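Local coordinates for protein polymeric immunoglobulin receptor (Mus musculus, PDB 4NOB) that probably binds polymeric IgA and IgM and carries them across epithelia, its extracellular part being released as secretory component, at residues V14-E18 / E112-P117; P7-P11 / I24-P29. Residue numbers count along the deposited sequence, not the author numbering.

Contact 1 of 2, residues V14-E18 / E112-P117; sequences VSSIE and EVSQVP. With MG (magnesium ion), chain C.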
loop_
_atom_site.group_PDB
_atom_site.type_symbol
_atom_site.label_atom_id
_atom_site.label_comp_id
_atom_site.label_asym_id
_atom_site.label_seq_id
_atom_site.Cartn_x
_atom_site.Cartn_y
_atom_site.Cartn_z
ATOM N N VAL A 14 -4.313 -8.416 4.639
ATOM C CA VAL A 14 -3.136 -9.085 4.130
ATOM C C VAL A 14 -2.386 -9.693 5.304
ATOM O O VAL A 14 -2.127 -8.998 6.258
ATOM C CB VAL A 14 -2.188 -8.100 3.398
ATOM C CG1 VAL A 14 -0.925 -8.815 2.967
ATOM C CG2 VAL A 14 -2.924 -7.472 2.191
ATOM N N SER A 15 -2.215 -11.023 5.291
ATOM C CA SER A 15 -1.529 -11.725 6.400
ATOM C C SER A 15 -0.188 -12.215 5.876
ATOM O O SER A 15 -0.119 -12.783 4.782
ATOM C CB SER A 15 -2.313 -12.915 6.803
ATOM O OG SER A 15 -3.557 -12.497 7.312
ATOM N N SER A 16 0.881 -12.002 6.630
ATOM C CA SER A 16 2.216 -12.442 6.288
ATOM C C SER A 16 2.935 -12.850 7.545
ATOM O O SER A 16 2.398 -12.776 8.678
ATOM C CB SER A 16 2.942 -11.298 5.622
ATOM O OG SER A 16 4.071 -11.835 4.904
ATOM N N ILE A 17 4.158 -13.352 7.353
ATOM C CA ILE A 17 5.080 -13.707 8.411
ATOM C C ILE A 17 6.334 -12.887 8.282
ATOM O O ILE A 17 6.778 -12.497 7.173
ATOM C CB ILE A 17 5.421 -15.201 8.282
ATOM C CG1 ILE A 17 4.137 -16.067 8.395
ATOM C CG2 ILE A 17 6.404 -15.627 9.309
ATOM C CD1 ILE A 17 3.450 -15.907 9.707
ATOM N N GLU A 18 7.001 -12.646 9.385
ATOM C CA GLU A 18 8.267 -11.915 9.380
ATOM C C GLU A 18 9.265 -12.506 8.421
ATOM O O GLU A 18 9.446 -13.729 8.372
ATOM C CB GLU A 18 8.978 -11.853 10.745
ATOM C CG GLU A 18 8.338 -11.156 11.900
ATOM C CD GLU A 18 9.411 -10.514 12.772
ATOM O OE1 GLU A 18 10.395 -11.244 13.150
ATOM O OE2 GLU A 18 9.260 -9.357 13.159
ATOM N N GLU A 112 -1.237 -7.646 8.610
ATOM C CA GLU A 112 -0.835 -8.357 9.804
ATOM C C GLU A 112 0.435 -9.118 9.486
ATOM O O GLU A 112 0.423 -9.981 8.602
ATOM C CB GLU A 112 -1.883 -9.359 10.313
ATOM C CG GLU A 112 -1.289 -10.312 11.383
ATOM C CD GLU A 112 -0.870 -9.678 12.743
ATOM O OE1 GLU A 112 -1.374 -8.577 13.101
ATOM O OE2 GLU A 112 -0.046 -10.340 13.481
ATOM N N VAL A 113 1.489 -8.849 10.195
ATOM C CA VAL A 113 2.722 -9.590 10.029
ATOM C C VAL A 113 2.984 -10.343 11.363
ATOM O O VAL A 113 3.279 -9.738 12.367
ATOM C CB VAL A 113 3.922 -8.709 9.687
ATOM C CG1 VAL A 113 5.189 -9.506 9.517
ATOM C CG2 VAL A 113 3.664 -7.889 8.450
ATOM N N SER A 114 2.877 -11.662 11.278
ATOM C CA SER A 114 3.038 -12.460 12.483
ATOM C C SER A 114 4.447 -13.024 12.621
ATOM O O SER A 114 5.283 -13.020 11.688
ATOM C CB SER A 114 2.102 -13.582 12.429
ATOM O OG SER A 114 0.757 -13.090 12.308
ATOM N N GLN A 115 4.764 -13.440 13.846
ATOM C CA GLN A 115 6.053 -13.989 14.159
ATOM C C GLN A 115 6.205 -15.276 13.328
ATOM O O GLN A 115 5.271 -15.964 12.964
ATOM C CB GLN A 115 6.117 -14.260 15.675
ATOM C CG GLN A 115 5.232 -15.388 16.165
ATOM C CD GLN A 115 4.992 -15.308 17.635
ATOM O OE1 GLN A 115 5.553 -16.092 18.444
ATOM N NE2 GLN A 115 4.146 -14.420 17.977
ATOM N N VAL A 116 7.479 -15.553 13.066
ATOM C CA VAL A 116 7.846 -16.819 12.453
ATOM C C VAL A 116 7.558 -17.895 13.531
ATOM O O VAL A 116 7.966 -17.740 14.695
ATOM C CB VAL A 116 9.350 -16.914 12.119
ATOM C CG1 VAL A 116 9.578 -18.214 11.396
ATOM C CG2 VAL A 116 9.807 -15.839 11.187
ATOM N N PRO A 117 6.811 -18.907 13.125
ATOM C CA PRO A 117 6.488 -19.930 14.089
ATOM C C PRO A 117 7.753 -20.656 14.607
ATOM O O PRO A 117 8.758 -20.788 13.876
ATOM C CB PRO A 117 5.610 -20.873 13.263
ATOM C CG PRO A 117 4.918 -20.022 12.291
ATOM C CD PRO A 117 6.027 -19.089 11.883
HETATM MG MG MG C . 0.601 -10.052 15.487
HETATM O O HOH W 1 -0.328 -13.078 9.898
HETATM O O HOH W 2 -0.010 -8.159 15.483
HETATM O O HOH W 3 2.480 -9.761 15.035
HETATM O O HOH W 4 0.868 -12.141 15.363
HETATM O O HOH W 5 -1.335 -10.745 16.077
#
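In V-set immunoglobulin domains the first strand ends by running parallel to the last one, the A'–G pairing, and V14-E18 beside E112-P117 is a clear instance: the strand axes approach to 4.5 Å at 22°. At E112 the ladder is already formed, its N donating to V14 O and its O accepting from S16 N, both at 2.9 Å. The carboxylate of E112 turns outward, where OE2 binds a magnesium ion at 2.1 Å; four waters also coordinate the metal. V113 faces the domain interior with S16, and its CG1 lies 3.6 Å from E18 N. S114 repeats the pattern, N to S16 O and O from E18 N, again 2.9 Å each, while a water bridges S114 OG (2.6 Å) and S16 O (3.0 Å). From Q115 the chain leaves the strand, yet I17 follows it with apolar contacts: its CG2 meets V116 CG2 at 3.9 Å and P117 CD at 4.3 Å. The strand carrying E112-S114 pairs on with strand 92-98, antiparallel. Inward, V14 and S16 pack on V22 of strand 22-27, in the other sheet of the sandwich.

Contact 2 of 2, residues P7-P11 / I24-P29; sequences PIFGP and ITCYYP. With NAG (2-acetamido-2-deoxy-beta-D-glucopyranose), chain B.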
loop_
_atom_site.group_PDB
_atom_site.type_symbol
_atom_site.label_atom_id
_atom_site.label_comp_id
_atom_site.label_asym_id
_atom_site.label_seq_id
_atom_site.Cartn_x
_atom_site.Cartn_y
_atom_site.Cartn_z
ATOM N N PRO A 7 -14.809 3.335 -5.565
ATOM C CA PRO A 7 -13.911 3.555 -6.675
ATOM C C PRO A 7 -12.617 2.675 -6.635
ATOM O O PRO A 7 -12.090 2.368 -7.674
ATOM C CB PRO A 7 -13.544 5.046 -6.581
ATOM C CG PRO A 7 -13.879 5.394 -5.171
ATOM C CD PRO A 7 -15.059 4.572 -4.802
ATOM N N ILE A 8 -12.088 2.451 -5.432
ATOM C CA ILE A 8 -10.843 1.732 -5.194
ATOM C C ILE A 8 -11.180 0.414 -4.528
ATOM O O ILE A 8 -12.020 0.337 -3.602
ATOM C CB ILE A 8 -9.871 2.555 -4.358
ATOM C CG1 ILE A 8 -9.742 4.040 -4.765
ATOM C CG2 ILE A 8 -8.502 1.864 -4.310
ATOM C CD1 ILE A 8 -9.265 4.254 -6.188
ATOM N N PHE A 9 -10.519 -0.644 -4.940
ATOM C CA PHE A 9 -10.591 -1.961 -4.314
ATOM C C PHE A 9 -9.181 -2.516 -4.106
ATOM O O PHE A 9 -8.263 -2.218 -4.915
ATOM C CB PHE A 9 -11.475 -2.968 -5.095
ATOM C CG PHE A 9 -11.711 -4.284 -4.423
ATOM C CD1 PHE A 9 -12.317 -4.383 -3.198
ATOM C CD2 PHE A 9 -11.232 -5.472 -4.937
ATOM C CE1 PHE A 9 -12.527 -5.599 -2.564
ATOM C CE2 PHE A 9 -11.432 -6.649 -4.341
ATOM C CZ PHE A 9 -12.060 -6.781 -3.155
ATOM N N GLY A 10 -8.997 -3.368 -3.157
ATOM C CA GLY A 10 -7.704 -3.997 -2.863
ATOM C C GLY A 10 -7.963 -5.128 -1.885
ATOM O O GLY A 10 -9.096 -5.549 -1.726
ATOM N N PRO A 11 -6.922 -5.652 -1.267
ATOM C CA PRO A 11 -7.086 -6.747 -0.312
ATOM C C PRO A 11 -7.417 -6.150 1.069
ATOM O O PRO A 11 -6.633 -5.433 1.675
ATOM C CB PRO A 11 -5.709 -7.360 -0.309
ATOM C CG PRO A 11 -4.760 -6.239 -0.639
ATOM C CD PRO A 11 -5.523 -5.232 -1.398
ATOM N N ILE A 24 0.733 -5.880 -3.087
ATOM C CA ILE A 24 -0.679 -5.446 -2.849
ATOM C C ILE A 24 -1.175 -4.725 -4.052
ATOM O O ILE A 24 -0.613 -3.711 -4.430
ATOM C CB ILE A 24 -0.706 -4.538 -1.659
ATOM C CG1 ILE A 24 -0.383 -5.378 -0.368
ATOM C CG2 ILE A 24 -2.028 -3.796 -1.483
ATOM C CD1 ILE A 24 -0.039 -4.576 0.820
ATOM N N THR A 25 -2.195 -5.251 -4.744
ATOM C CA THR A 25 -2.778 -4.655 -5.933
ATOM C C THR A 25 -4.016 -3.885 -5.558
ATOM O O THR A 25 -4.910 -4.362 -4.858
ATOM C CB THR A 25 -3.221 -5.687 -6.993
ATOM O OG1 THR A 25 -2.011 -6.320 -7.472
ATOM C CG2 THR A 25 -3.961 -5.063 -8.118
ATOM N N CYS A 26 -4.008 -2.619 -5.918
ATOM C CA CYS A 26 -5.196 -1.715 -5.802
ATOM C C CYS A 26 -5.683 -1.395 -7.202
ATOM O O CYS A 26 -4.920 -1.050 -8.099
ATOM C CB CYS A 26 -4.913 -0.515 -4.983
ATOM S SG CYS A 26 -4.737 -1.051 -3.187
ATOM N N TYR A 27 -7.027 -1.432 -7.367
ATOM C CA TYR A 27 -7.759 -1.202 -8.584
ATOM C C TYR A 27 -8.449 0.150 -8.504
ATOM O O TYR A 27 -8.985 0.523 -7.472
ATOM C CB TYR A 27 -8.857 -2.243 -8.712
ATOM C CG TYR A 27 -8.378 -3.649 -8.888
ATOM C CD1 TYR A 27 -8.074 -4.426 -7.776
ATOM C CD2 TYR A 27 -8.338 -4.247 -10.105
ATOM C CE1 TYR A 27 -7.656 -5.804 -7.944
ATOM C CE2 TYR A 27 -7.938 -5.557 -10.244
ATOM C CZ TYR A 27 -7.622 -6.307 -9.152
ATOM O OH TYR A 27 -7.324 -7.705 -9.377
ATOM N N TYR A 28 -8.398 0.875 -9.625
ATOM C CA TYR A 28 -9.025 2.199 -9.666
ATOM C C TYR A 28 -9.947 2.314 -10.880
ATOM O O TYR A 28 -9.955 1.447 -11.779
ATOM C CB TYR A 28 -7.967 3.287 -9.589
ATOM C CG TYR A 28 -6.845 3.196 -10.589
ATOM C CD1 TYR A 28 -7.012 3.597 -11.908
ATOM C CD2 TYR A 28 -5.579 2.770 -10.194
ATOM C CE1 TYR A 28 -5.958 3.552 -12.800
ATOM C CE2 TYR A 28 -4.532 2.755 -11.090
ATOM C CZ TYR A 28 -4.732 3.161 -12.357
ATOM O OH TYR A 28 -3.683 3.143 -13.235
ATOM N N PRO A 29 -10.771 3.366 -10.944
ATOM C CA PRO A 29 -11.710 3.439 -12.064
ATOM C C PRO A 29 -10.965 3.699 -13.408
ATOM O O PRO A 29 -9.918 4.346 -13.457
ATOM C CB PRO A 29 -12.589 4.577 -11.689
ATOM C CG PRO A 29 -12.457 4.694 -10.205
ATOM C CD PRO A 29 -11.037 4.443 -9.948
HETATM C C1 NAG B . -1.744 -5.540 -14.719
HETATM C C2 NAG B . -1.835 -6.935 -14.122
HETATM C C3 NAG B . -0.467 -7.430 -13.634
HETATM C C4 NAG B . 0.520 -7.310 -14.761
HETATM C C5 NAG B . 0.497 -5.849 -15.197
HETATM C C6 NAG B . 1.502 -5.609 -16.354
HETATM C C7 NAG B . -3.934 -7.524 -12.956
HETATM C C8 NAG B . -4.779 -7.381 -11.691
HETATM N N2 NAG B . -2.774 -6.846 -12.998
HETATM O O3 NAG B . -0.599 -8.827 -13.295
HETATM O O4 NAG B . 1.883 -7.655 -14.349
HETATM O O5 NAG B . -0.773 -5.551 -15.741
HETATM O O6 NAG B . 1.209 -6.523 -17.444
HETATM O O7 NAG B . -4.369 -8.161 -13.931
#
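Two backbone hydrogen bonds hold P7-P11 to I24-P29: Y27 N to F9 O (2.9 Å) and F9 N to Y27 O (3.2 Å). They make F9 and Y27 a single antiparallel, hydrogen-bonded bridge, which corresponds to the A–B pairing of a V-type immunoglobulin domain, although P7-P11 is an extended loop that makes just this one bridge to strand 22-27. Contacts of CA-H...O type extend it, from I8 CA to Y27 O and from C26 CA to F9 O, both at 3.2 Å. G10 illustrates why a glycine suits such close passage: an ideal CB would sit 2.9 Å from C26 SG, the sulfur that forms the intersheet disulfide with C96, and would also clash with P11 CD. Packing closes both ends. P11 CG rests on I24 CG2 at 3.8 Å, and P7 CB on P29 CG at the same distance. I8 enters the core, its CD1 3.8 Å from Y28 CB, and also touches C96, L98 and F107 of the opposing sheet. On the outer side, the ring of F9 meets that of F107, with planes at about 70°, and comes within 4.4 Å of the Y27 ring (CD2 to CD1). Farther along the tyrosine, Y27 OH lies 3.5 Å from the acetyl methyl C8 of the N-acetylglucosamine.

In the fold
Together the two contacts display the strand switch of the V-set fold: one N-terminal run of chain serves both sheets, joining strand 22-27 antiparallel in contact 2 and then, after G10 and P11, strand 105-114 parallel in contact 1. Their segments interleave along the sequence, and their centres lie about 22 Å apart. They nevertheless meet inside the sandwich, where V14 CG2 packs against I24 CG1 at 4.2 Å. Contact 2 lies nearer the middle of the domain, about 10 Å from the chain centre to its own, against about 16 Å for the more superficial contact 1. Each has its own bound group: the magnesium ion belongs to contact 1, whereas the sugar, a glycan probably carried by N76, neighbours contact 2.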